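Local coordinates for uncharacterized conserved protein (PDB 3FRM), which is of unknown function but carries a C-terminal GNAT-type acetyltransferase domain, and so is possibly an acyl-CoA-dependent N-acyltransferase, at residues A[4-12]-A[99-107]; A[29-37]-A[143-154]. All coordinates share one frame; numbering follows the deposited sequence.

Interaction 1. Residues A[4-12]-A[99-107]; sequences MSKITFKDI and VLELYVIEA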
loop_
_atom_site.group_PDB
_atom_site.type_symbol
_atom_site.label_atom_id
_atom_site.label_comp_id
_atom_site.label_asym_id
_atom_site.label_seq_id
_atom_site.Cartn_x
_atom_site.Cartn_y
_atom_site.Cartn_z
HETATM N N MSE A 4 -0.990 23.530 7.071
HETATM C CA MSE A 4 -0.690 22.258 6.387
HETATM C C MSE A 4 -2.034 21.579 6.075
HETATM O O MSE A 4 -2.119 20.750 5.181
HETATM C CB MSE A 4 0.255 21.339 7.178
HETATM C CG MSE A 4 -0.444 20.309 8.078
HETATM SE SE MSE A 4 0.507 18.596 8.431
HETATM C CE MSE A 4 -0.830 17.741 9.606
ATOM N N SER A 5 -3.071 21.988 6.808
ATOM C CA SER A 5 -4.468 21.624 6.545
ATOM C C SER A 5 -4.882 22.012 5.139
ATOM O O SER A 5 -5.380 21.181 4.384
ATOM C CB SER A 5 -5.400 22.288 7.565
ATOM O OG SER A 5 -4.907 23.560 7.981
ATOM N N LYS A 6 -4.631 23.261 4.764
ATOM C CA LYS A 6 -5.058 23.747 3.453
ATOM C C LYS A 6 -4.352 23.101 2.257
ATOM O O LYS A 6 -4.784 23.280 1.111
ATOM C CB LYS A 6 -5.037 25.289 3.385
ATOM C CG LYS A 6 -3.664 26.003 3.371
ATOM C CD LYS A 6 -3.623 27.321 4.233
ATOM C CE LYS A 6 -4.971 28.094 4.370
ATOM N NZ LYS A 6 -5.510 28.665 3.082
ATOM N N ILE A 7 -3.304 22.320 2.499
ATOM C CA ILE A 7 -2.589 21.757 1.360
ATOM C C ILE A 7 -3.476 20.873 0.459
ATOM O O ILE A 7 -4.290 20.104 0.951
ATOM C CB ILE A 7 -1.310 21.051 1.814
ATOM C CG1 ILE A 7 -0.270 22.118 2.174
ATOM C CG2 ILE A 7 -0.740 20.148 0.706
ATOM C CD1 ILE A 7 0.915 21.576 2.903
ATOM N N THR A 8 -3.347 21.032 -0.860
ATOM C CA THR A 8 -4.046 20.157 -1.791
ATOM C C THR A 8 -3.208 19.630 -2.947
ATOM O O THR A 8 -2.026 19.960 -3.129
ATOM C CB THR A 8 -5.359 20.779 -2.401
ATOM O OG1 THR A 8 -5.064 21.450 -3.636
ATOM C CG2 THR A 8 -6.100 21.700 -1.424
ATOM N N PHE A 9 -3.855 18.804 -3.746
ATOM C CA PHE A 9 -3.239 18.269 -4.939
ATOM C C PHE A 9 -2.674 19.333 -5.870
ATOM O O PHE A 9 -1.781 19.048 -6.679
ATOM C CB PHE A 9 -4.219 17.380 -5.674
ATOM C CG PHE A 9 -4.121 15.922 -5.282
ATOM C CD1 PHE A 9 -5.038 15.362 -4.374
ATOM C CD2 PHE A 9 -3.146 15.105 -5.853
ATOM C CE1 PHE A 9 -4.968 14.011 -4.014
ATOM C CE2 PHE A 9 -3.056 13.779 -5.511
ATOM C CZ PHE A 9 -3.962 13.225 -4.579
ATOM N N LYS A 10 -3.197 20.556 -5.756
ATOM C CA LYS A 10 -2.726 21.683 -6.576
ATOM C C LYS A 10 -1.262 21.999 -6.254
ATOM O O LYS A 10 -0.531 22.471 -7.102
ATOM C CB LYS A 10 -3.614 22.911 -6.383
ATOM C CG LYS A 10 -4.914 22.852 -7.189
ATOM C CD LYS A 10 -6.133 22.974 -6.267
ATOM C CE LYS A 10 -6.318 24.412 -5.734
ATOM N NZ LYS A 10 -6.895 24.446 -4.364
ATOM N N ASP A 11 -0.844 21.695 -5.028
ATOM C CA ASP A 11 0.522 21.939 -4.601
ATOM C C ASP A 11 1.519 20.930 -5.176
ATOM O O ASP A 11 2.730 21.097 -5.086
ATOM C CB ASP A 11 0.538 21.912 -3.086
ATOM C CG ASP A 11 -0.366 22.984 -2.495
ATOM O OD1 ASP A 11 -0.198 24.160 -2.916
ATOM O OD2 ASP A 11 -1.244 22.670 -1.636
ATOM N N ILE A 12 1.020 19.864 -5.765
ATOM C CA ILE A 12 1.918 18.850 -6.289
ATOM C C ILE A 12 2.477 19.259 -7.649
ATOM O O ILE A 12 1.780 19.795 -8.463
ATOM C CB ILE A 12 1.243 17.484 -6.249
ATOM C CG1 ILE A 12 0.977 17.095 -4.767
ATOM C CG2 ILE A 12 1.957 16.420 -7.128
ATOM C CD1 ILE A 12 2.220 16.561 -3.904
ATOM N N VAL A 99 -5.185 4.732 -7.893
ATOM C CA VAL A 99 -5.464 5.846 -7.013
ATOM C C VAL A 99 -4.146 6.500 -6.600
ATOM O O VAL A 99 -3.156 5.815 -6.226
ATOM C CB VAL A 99 -6.224 5.345 -5.797
ATOM C CG1 VAL A 99 -6.396 6.446 -4.721
ATOM C CG2 VAL A 99 -7.614 4.844 -6.223
ATOM N N LEU A 100 -4.094 7.827 -6.716
ATOM C CA LEU A 100 -2.985 8.599 -6.151
ATOM C C LEU A 100 -3.453 9.021 -4.806
ATOM O O LEU A 100 -4.625 9.342 -4.652
ATOM C CB LEU A 100 -2.730 9.851 -6.966
ATOM C CG LEU A 100 -1.817 9.858 -8.201
ATOM C CD1 LEU A 100 -1.179 8.486 -8.615
ATOM C CD2 LEU A 100 -2.577 10.518 -9.361
ATOM N N GLU A 101 -2.547 9.032 -3.839
ATOM C CA GLU A 101 -2.840 9.459 -2.465
ATOM C C GLU A 101 -1.916 10.592 -2.058
ATOM O O GLU A 101 -0.673 10.486 -2.222
ATOM C CB GLU A 101 -2.572 8.319 -1.508
ATOM C CG GLU A 101 -3.682 7.328 -1.470
ATOM C CD GLU A 101 -3.301 5.995 -0.815
ATOM O OE1 GLU A 101 -4.231 5.162 -0.627
ATOM O OE2 GLU A 101 -2.102 5.781 -0.472
ATOM N N LEU A 102 -2.509 11.673 -1.562
ATOM C CA LEU A 102 -1.717 12.777 -1.076
ATOM C C LEU A 102 -1.393 12.617 0.428
ATOM O O LEU A 102 -2.314 12.514 1.252
ATOM C CB LEU A 102 -2.453 14.095 -1.303
ATOM C CG LEU A 102 -1.753 15.350 -0.748
ATOM C CD1 LEU A 102 -0.483 15.702 -1.584
ATOM C CD2 LEU A 102 -2.742 16.556 -0.735
ATOM N N TYR A 103 -0.095 12.576 0.764
ATOM C CA TYR A 103 0.384 12.580 2.178
ATOM C C TYR A 103 1.045 13.869 2.593
ATOM O O TYR A 103 1.771 14.502 1.829
ATOM C CB TYR A 103 1.328 11.395 2.463
ATOM C CG TYR A 103 0.612 10.082 2.336
ATOM C CD1 TYR A 103 -0.150 9.581 3.378
ATOM C CD2 TYR A 103 0.575 9.403 1.124
ATOM C CE1 TYR A 103 -0.857 8.403 3.251
ATOM C CE2 TYR A 103 -0.115 8.211 0.986
ATOM C CZ TYR A 103 -0.819 7.711 2.060
ATOM O OH TYR A 103 -1.538 6.530 1.926
ATOM N N VAL A 104 0.814 14.256 3.840
ATOM C CA VAL A 104 1.331 15.522 4.307
ATOM C C VAL A 104 1.963 15.341 5.668
ATOM O O VAL A 104 1.509 14.511 6.436
ATOM C CB VAL A 104 0.186 16.559 4.358
ATOM C CG1 VAL A 104 -0.637 16.402 5.645
ATOM C CG2 VAL A 104 0.733 17.949 4.341
ATOM N N ILE A 105 3.000 16.122 5.978
ATOM C CA ILE A 105 3.577 16.132 7.308
ATOM C C ILE A 105 4.198 17.503 7.649
ATOM O O ILE A 105 4.585 18.239 6.751
ATOM C CB ILE A 105 4.582 14.987 7.499
ATOM C CG1 ILE A 105 4.783 14.772 9.018
ATOM C CG2 ILE A 105 5.881 15.304 6.773
ATOM C CD1 ILE A 105 5.721 13.615 9.458
ATOM N N GLU A 106 4.245 17.866 8.938
ATOM C CA GLU A 106 4.977 19.105 9.391
ATOM C C GLU A 106 6.454 18.819 9.448
ATOM O O GLU A 106 6.804 17.725 9.855
ATOM C CB GLU A 106 4.500 19.629 10.781
ATOM C CG GLU A 106 3.138 19.073 11.204
ATOM C CD GLU A 106 2.084 20.088 11.747
ATOM O OE1 GLU A 106 1.009 20.225 11.084
ATOM O OE2 GLU A 106 2.268 20.699 12.857
ATOM N N ALA A 107 7.309 19.769 9.040
ATOM C CA ALA A 107 8.789 19.596 9.043
ATOM C C ALA A 107 9.349 19.028 10.324
ATOM O O ALA A 107 10.097 18.058 10.304
ATOM C CB ALA A 107 9.512 20.915 8.716
#

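Interaction 2. Residues A[29-37]-A[143-154]; sequences LLPPQPLKY and FGDSYANMVKQH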
loop_
_atom_site.group_PDB
_atom_site.type_symbol
_atom_site.label_atom_id
_atom_site.label_comp_id
_atom_site.label_asym_id
_atom_site.label_seq_id
_atom_site.Cartn_x
_atom_site.Cartn_y
_atom_site.Cartn_z
ATOM N N LEU A 29 1.745 18.118 -21.869
ATOM C CA LEU A 29 2.517 17.458 -22.847
ATOM C C LEU A 29 3.975 17.886 -22.667
ATOM O O LEU A 29 4.245 19.010 -22.222
ATOM C CB LEU A 29 2.081 17.969 -24.201
ATOM C CG LEU A 29 1.162 17.259 -25.180
ATOM C CD1 LEU A 29 0.036 16.495 -24.560
ATOM C CD2 LEU A 29 0.648 18.358 -26.049
ATOM N N LEU A 30 4.898 17.012 -23.075
ATOM C CA LEU A 30 6.280 17.333 -23.168
ATOM C C LEU A 30 6.763 16.744 -24.504
ATOM O O LEU A 30 7.278 15.616 -24.577
ATOM C CB LEU A 30 7.047 16.765 -21.989
ATOM C CG LEU A 30 8.520 17.187 -21.807
ATOM C CD1 LEU A 30 8.703 18.681 -21.661
ATOM C CD2 LEU A 30 9.149 16.534 -20.556
ATOM N N PRO A 31 6.587 17.519 -25.583
ATOM C CA PRO A 31 6.806 17.077 -26.947
ATOM C C PRO A 31 8.204 16.492 -27.257
ATOM O O PRO A 31 8.299 15.567 -28.062
ATOM C CB PRO A 31 6.481 18.328 -27.767
ATOM C CG PRO A 31 5.435 19.030 -26.935
ATOM C CD PRO A 31 5.920 18.836 -25.524
ATOM N N PRO A 32 9.267 17.021 -26.630
ATOM C CA PRO A 32 10.585 16.396 -26.801
ATOM C C PRO A 32 10.733 15.071 -26.050
ATOM O O PRO A 32 11.714 14.346 -26.285
ATOM C CB PRO A 32 11.552 17.427 -26.180
ATOM C CG PRO A 32 10.858 18.700 -26.348
ATOM C CD PRO A 32 9.414 18.357 -26.020
ATOM N N GLN A 33 9.777 14.754 -25.173
ATOM C CA GLN A 33 9.824 13.528 -24.384
ATOM C C GLN A 33 8.483 12.779 -24.446
ATOM O O GLN A 33 7.862 12.517 -23.425
ATOM C CB GLN A 33 10.201 13.849 -22.924
ATOM C CG GLN A 33 11.217 12.888 -22.331
ATOM C CD GLN A 33 12.680 13.254 -22.630
ATOM O OE1 GLN A 33 13.354 13.816 -21.784
ATOM N NE2 GLN A 33 13.169 12.913 -23.815
ATOM N N PRO A 34 8.073 12.354 -25.645
ATOM C CA PRO A 34 6.676 11.917 -25.725
ATOM C C PRO A 34 6.412 10.570 -25.038
ATOM O O PRO A 34 5.262 10.207 -24.823
ATOM C CB PRO A 34 6.421 11.852 -27.217
ATOM C CG PRO A 34 7.812 11.482 -27.793
ATOM C CD PRO A 34 8.809 12.175 -26.904
ATOM N N LEU A 35 7.474 9.874 -24.644
ATOM C CA LEU A 35 7.343 8.590 -24.011
ATOM C C LEU A 35 7.189 8.613 -22.500
ATOM O O LEU A 35 6.851 7.574 -21.957
ATOM C CB LEU A 35 8.483 7.653 -24.415
ATOM C CG LEU A 35 8.551 7.169 -25.885
ATOM C CD1 LEU A 35 7.191 6.757 -26.459
ATOM C CD2 LEU A 35 9.221 8.193 -26.776
ATOM N N LYS A 36 7.423 9.750 -21.820
ATOM C CA LYS A 36 7.163 9.874 -20.348
ATOM C C LYS A 36 5.674 9.968 -20.036
ATOM O O LYS A 36 5.056 10.991 -20.320
ATOM C CB LYS A 36 7.875 11.070 -19.693
ATOM C CG LYS A 36 9.385 10.918 -19.655
ATOM C CD LYS A 36 10.147 12.077 -18.964
ATOM C CE LYS A 36 9.806 12.235 -17.454
ATOM N NZ LYS A 36 9.913 10.927 -16.755
ATOM N N TYR A 37 5.103 8.925 -19.433
ATOM C CA TYR A 37 3.666 8.903 -19.160
ATOM C C TYR A 37 3.231 10.008 -18.212
ATOM O O TYR A 37 2.174 10.581 -18.432
ATOM C CB TYR A 37 3.219 7.567 -18.587
ATOM C CG TYR A 37 3.442 6.403 -19.509
ATOM C CD1 TYR A 37 3.571 6.592 -20.849
ATOM C CD2 TYR A 37 3.494 5.103 -19.028
ATOM C CE1 TYR A 37 3.785 5.530 -21.709
ATOM C CE2 TYR A 37 3.650 4.005 -19.885
ATOM C CZ TYR A 37 3.815 4.239 -21.214
ATOM O OH TYR A 37 3.979 3.187 -22.088
ATOM N N PHE A 143 7.159 -0.420 -16.197
ATOM C CA PHE A 143 6.936 -0.265 -17.644
ATOM C C PHE A 143 8.137 -0.821 -18.357
ATOM O O PHE A 143 8.386 -0.516 -19.508
ATOM C CB PHE A 143 6.674 1.200 -18.061
ATOM C CG PHE A 143 5.618 1.904 -17.214
ATOM C CD1 PHE A 143 4.289 1.494 -17.236
ATOM C CD2 PHE A 143 5.969 2.977 -16.398
ATOM C CE1 PHE A 143 3.323 2.134 -16.438
ATOM C CE2 PHE A 143 5.022 3.637 -15.624
ATOM C CZ PHE A 143 3.697 3.215 -15.628
ATOM N N GLY A 144 8.901 -1.638 -17.664
ATOM C CA GLY A 144 10.015 -2.298 -18.344
ATOM C C GLY A 144 11.283 -1.495 -18.419
ATOM O O GLY A 144 11.316 -0.314 -18.073
ATOM N N ASP A 145 12.327 -2.162 -18.890
ATOM C CA ASP A 145 13.713 -1.704 -18.844
ATOM C C ASP A 145 13.990 -0.463 -19.669
ATOM O O ASP A 145 14.584 0.521 -19.177
ATOM C CB ASP A 145 14.661 -2.845 -19.319
ATOM C CG ASP A 145 14.624 -4.048 -18.378
ATOM O OD1 ASP A 145 14.493 -5.197 -18.861
ATOM O OD2 ASP A 145 14.663 -3.845 -17.124
ATOM N N SER A 146 13.603 -0.548 -20.936
ATOM C CA SER A 146 13.805 0.526 -21.876
ATOM C C SER A 146 13.085 1.812 -21.472
ATOM O O SER A 146 13.604 2.914 -21.702
ATOM C CB SER A 146 13.398 0.047 -23.282
ATOM O OG SER A 146 12.912 1.084 -24.087
ATOM N N TYR A 147 11.913 1.685 -20.867
ATOM C CA TYR A 147 11.306 2.845 -20.276
ATOM C C TYR A 147 12.126 3.456 -19.117
ATOM O O TYR A 147 12.313 4.684 -19.074
ATOM C CB TYR A 147 9.952 2.468 -19.732
ATOM C CG TYR A 147 9.106 3.642 -19.296
ATOM C CD1 TYR A 147 8.056 4.053 -20.095
ATOM C CD2 TYR A 147 9.334 4.335 -18.074
ATOM C CE1 TYR A 147 7.236 5.110 -19.727
ATOM C CE2 TYR A 147 8.533 5.410 -17.716
ATOM C CZ TYR A 147 7.484 5.785 -18.553
ATOM O OH TYR A 147 6.622 6.811 -18.292
ATOM N N ALA A 148 12.481 2.634 -18.121
ATOM C CA ALA A 148 13.403 3.057 -17.054
ATOM C C ALA A 148 14.625 3.720 -17.664
ATOM O O ALA A 148 15.020 4.791 -17.209
ATOM C CB ALA A 148 13.836 1.879 -16.150
ATOM N N ASN A 149 15.211 3.117 -18.706
ATOM C CA ASN A 149 16.414 3.687 -19.302
ATOM C C ASN A 149 16.222 5.060 -19.914
ATOM O O ASN A 149 17.113 5.908 -19.812
ATOM C CB ASN A 149 17.065 2.756 -20.316
ATOM C CG ASN A 149 17.925 1.683 -19.662
ATOM O OD1 ASN A 149 18.316 1.808 -18.465
ATOM N ND2 ASN A 149 18.193 0.583 -20.416
HETATM N N MSE A 150 15.063 5.289 -20.535
HETATM C CA MSE A 150 14.812 6.592 -21.146
HETATM C C MSE A 150 14.511 7.624 -20.057
HETATM O O MSE A 150 14.773 8.796 -20.239
HETATM C CB MSE A 150 13.827 6.573 -22.353
HETATM C CG MSE A 150 12.349 6.855 -22.146
HETATM SE SE MSE A 150 11.545 8.455 -21.177
HETATM C CE MSE A 150 9.893 7.550 -20.611
ATOM N N VAL A 151 14.006 7.190 -18.914
ATOM C CA VAL A 151 13.860 8.113 -17.805
ATOM C C VAL A 151 15.246 8.438 -17.230
ATOM O O VAL A 151 15.504 9.577 -16.893
ATOM C CB VAL A 151 12.874 7.596 -16.742
ATOM C CG1 VAL A 151 12.961 8.422 -15.471
ATOM C CG2 VAL A 151 11.431 7.633 -17.300
ATOM N N LYS A 152 16.145 7.454 -17.174
ATOM C CA LYS A 152 17.525 7.693 -16.763
ATOM C C LYS A 152 18.203 8.743 -17.605
ATOM O O LYS A 152 18.748 9.699 -17.096
ATOM C CB LYS A 152 18.347 6.418 -16.834
ATOM C CG LYS A 152 18.451 5.674 -15.496
ATOM C CD LYS A 152 19.241 4.370 -15.655
ATOM C CE LYS A 152 20.718 4.614 -15.946
ATOM N NZ LYS A 152 21.391 3.504 -16.713
ATOM N N GLN A 153 18.144 8.574 -18.908
ATOM C CA GLN A 153 18.711 9.531 -19.846
ATOM C C GLN A 153 18.143 10.937 -19.623
ATOM O O GLN A 153 18.832 11.913 -19.669
ATOM C CB GLN A 153 18.454 9.056 -21.296
ATOM C CG GLN A 153 19.621 8.275 -21.895
ATOM C CD GLN A 153 20.728 9.202 -22.422
ATOM O OE1 GLN A 153 21.133 10.158 -21.740
ATOM N NE2 GLN A 153 21.204 8.938 -23.652
ATOM N N HIS A 154 16.870 11.027 -19.365
ATOM C CA HIS A 154 16.242 12.326 -19.141
ATOM C C HIS A 154 16.790 13.057 -17.897
ATOM O O HIS A 154 17.209 14.206 -17.995
ATOM C CB HIS A 154 14.735 12.130 -19.117
ATOM C CG HIS A 154 13.958 13.377 -18.843
ATOM N ND1 HIS A 154 14.089 14.525 -19.602
ATOM C CD2 HIS A 154 13.004 13.642 -17.917
ATOM C CE1 HIS A 154 13.256 15.446 -19.150
ATOM N NE2 HIS A 154 12.585 14.936 -18.129
#

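Interaction 1. Residues A[4-12]-A[99-107]
L102 takes apolar contacts from F9 and I12 where the N-terminal loop 4-12 runs alongside strand 96-105 in the opposite sense, an inner strand of the mixed sheet in this GNAT-related fold. No hydrogen bond joins the two segments, which bury 494 Å²; most of the contacts across it are apolar, with one CH-pi. The CH-pi contact sets L102 CB 4.0 Å from the centroid of the F9 ring and 26° off its normal, hence over the face but offset toward the rim, while L100 O lies at the edge of the same ring. CG of L102, anti to the backbone N (chi1 176°), is carried toward the loop, where CD1 meets I12 CD1 at 3.7 Å and CD2 comes to T8 C at 3.8 Å. Two residues along the strand, V104 has its CG2 meeting I7 CD1 at 3.9 Å and its CG1 facing selenomethionine M4. Polar bonds within the loop shape it: T8 N donates to D11 OD2 at 2.8 Å, and T8 OG1 accepts from K10 N in an ST turn. D11 OD1 also pairs with K186, and M4 O accepts from Q243 of the adjoining strand 241-251. At the far end, the M4 and E106 side chains cross nearly perpendicularly, SE lying 3.2 Å from E106 OE1.

Interaction 2. Residues A[29-37]-A[143-154]
The Y37 ring receives the edge of Y147 on one face, with CE1 of Y147 3.6 Å above the plane and over the ring centre, and turns its own edge into the face of F143, the centroids 4.9 Å apart and the planes at 77°, an edge-to-face pair. Y147 has F143 CD2 over one face and the methyl CE of selenomethionine M150 over the opposite one. Its hydroxyl accepts a nearly straight bond from Y37 N (2.8 Å from N to OH, 168° at the hydrogen); the bond holds the hydroxyl end, while F143 CD2 and M150 CE on the two faces limit the ring's rotation. The aromatic cluster thus joins the turn-rich loop between strands 25-29 and 41-44 to the start of helix 145-158, where G144 is the N-cap; L250 of strand 241-251 touches both Y37 and F143. Further along the helix, M150 CE also comes 3.3 Å from L35 O, and K36 CG lies 3.6 Å from M150 SE. The K36 chain continues to H154, its CD 3.4 Å from H154 CD2; beyond it, bends at chi3 and chi4 swing NZ back to 3.7 Å from V151 CG2.

How the interactions relate
Interactions 1 and 2 lie on opposite sides of the chain's centre, their own centres 26 Å apart and their nearest atoms about 10 Å apart, so neither touches the other. Along the sequence their segments alternate: each ties part of the N-terminal region to a later element, in interaction 1 to strand 96-105 and in interaction 2 to helix 145-158. Strand 241-251 relates them through the fold, since it neighbours strand 96-105 in interaction 1 and supplies L250 beside Y37 and F143 of interaction 2. The sodium site of Y159, N160, D162 and I164 follows helix 145-158, with the ion about 11 Å from the H154 side chain.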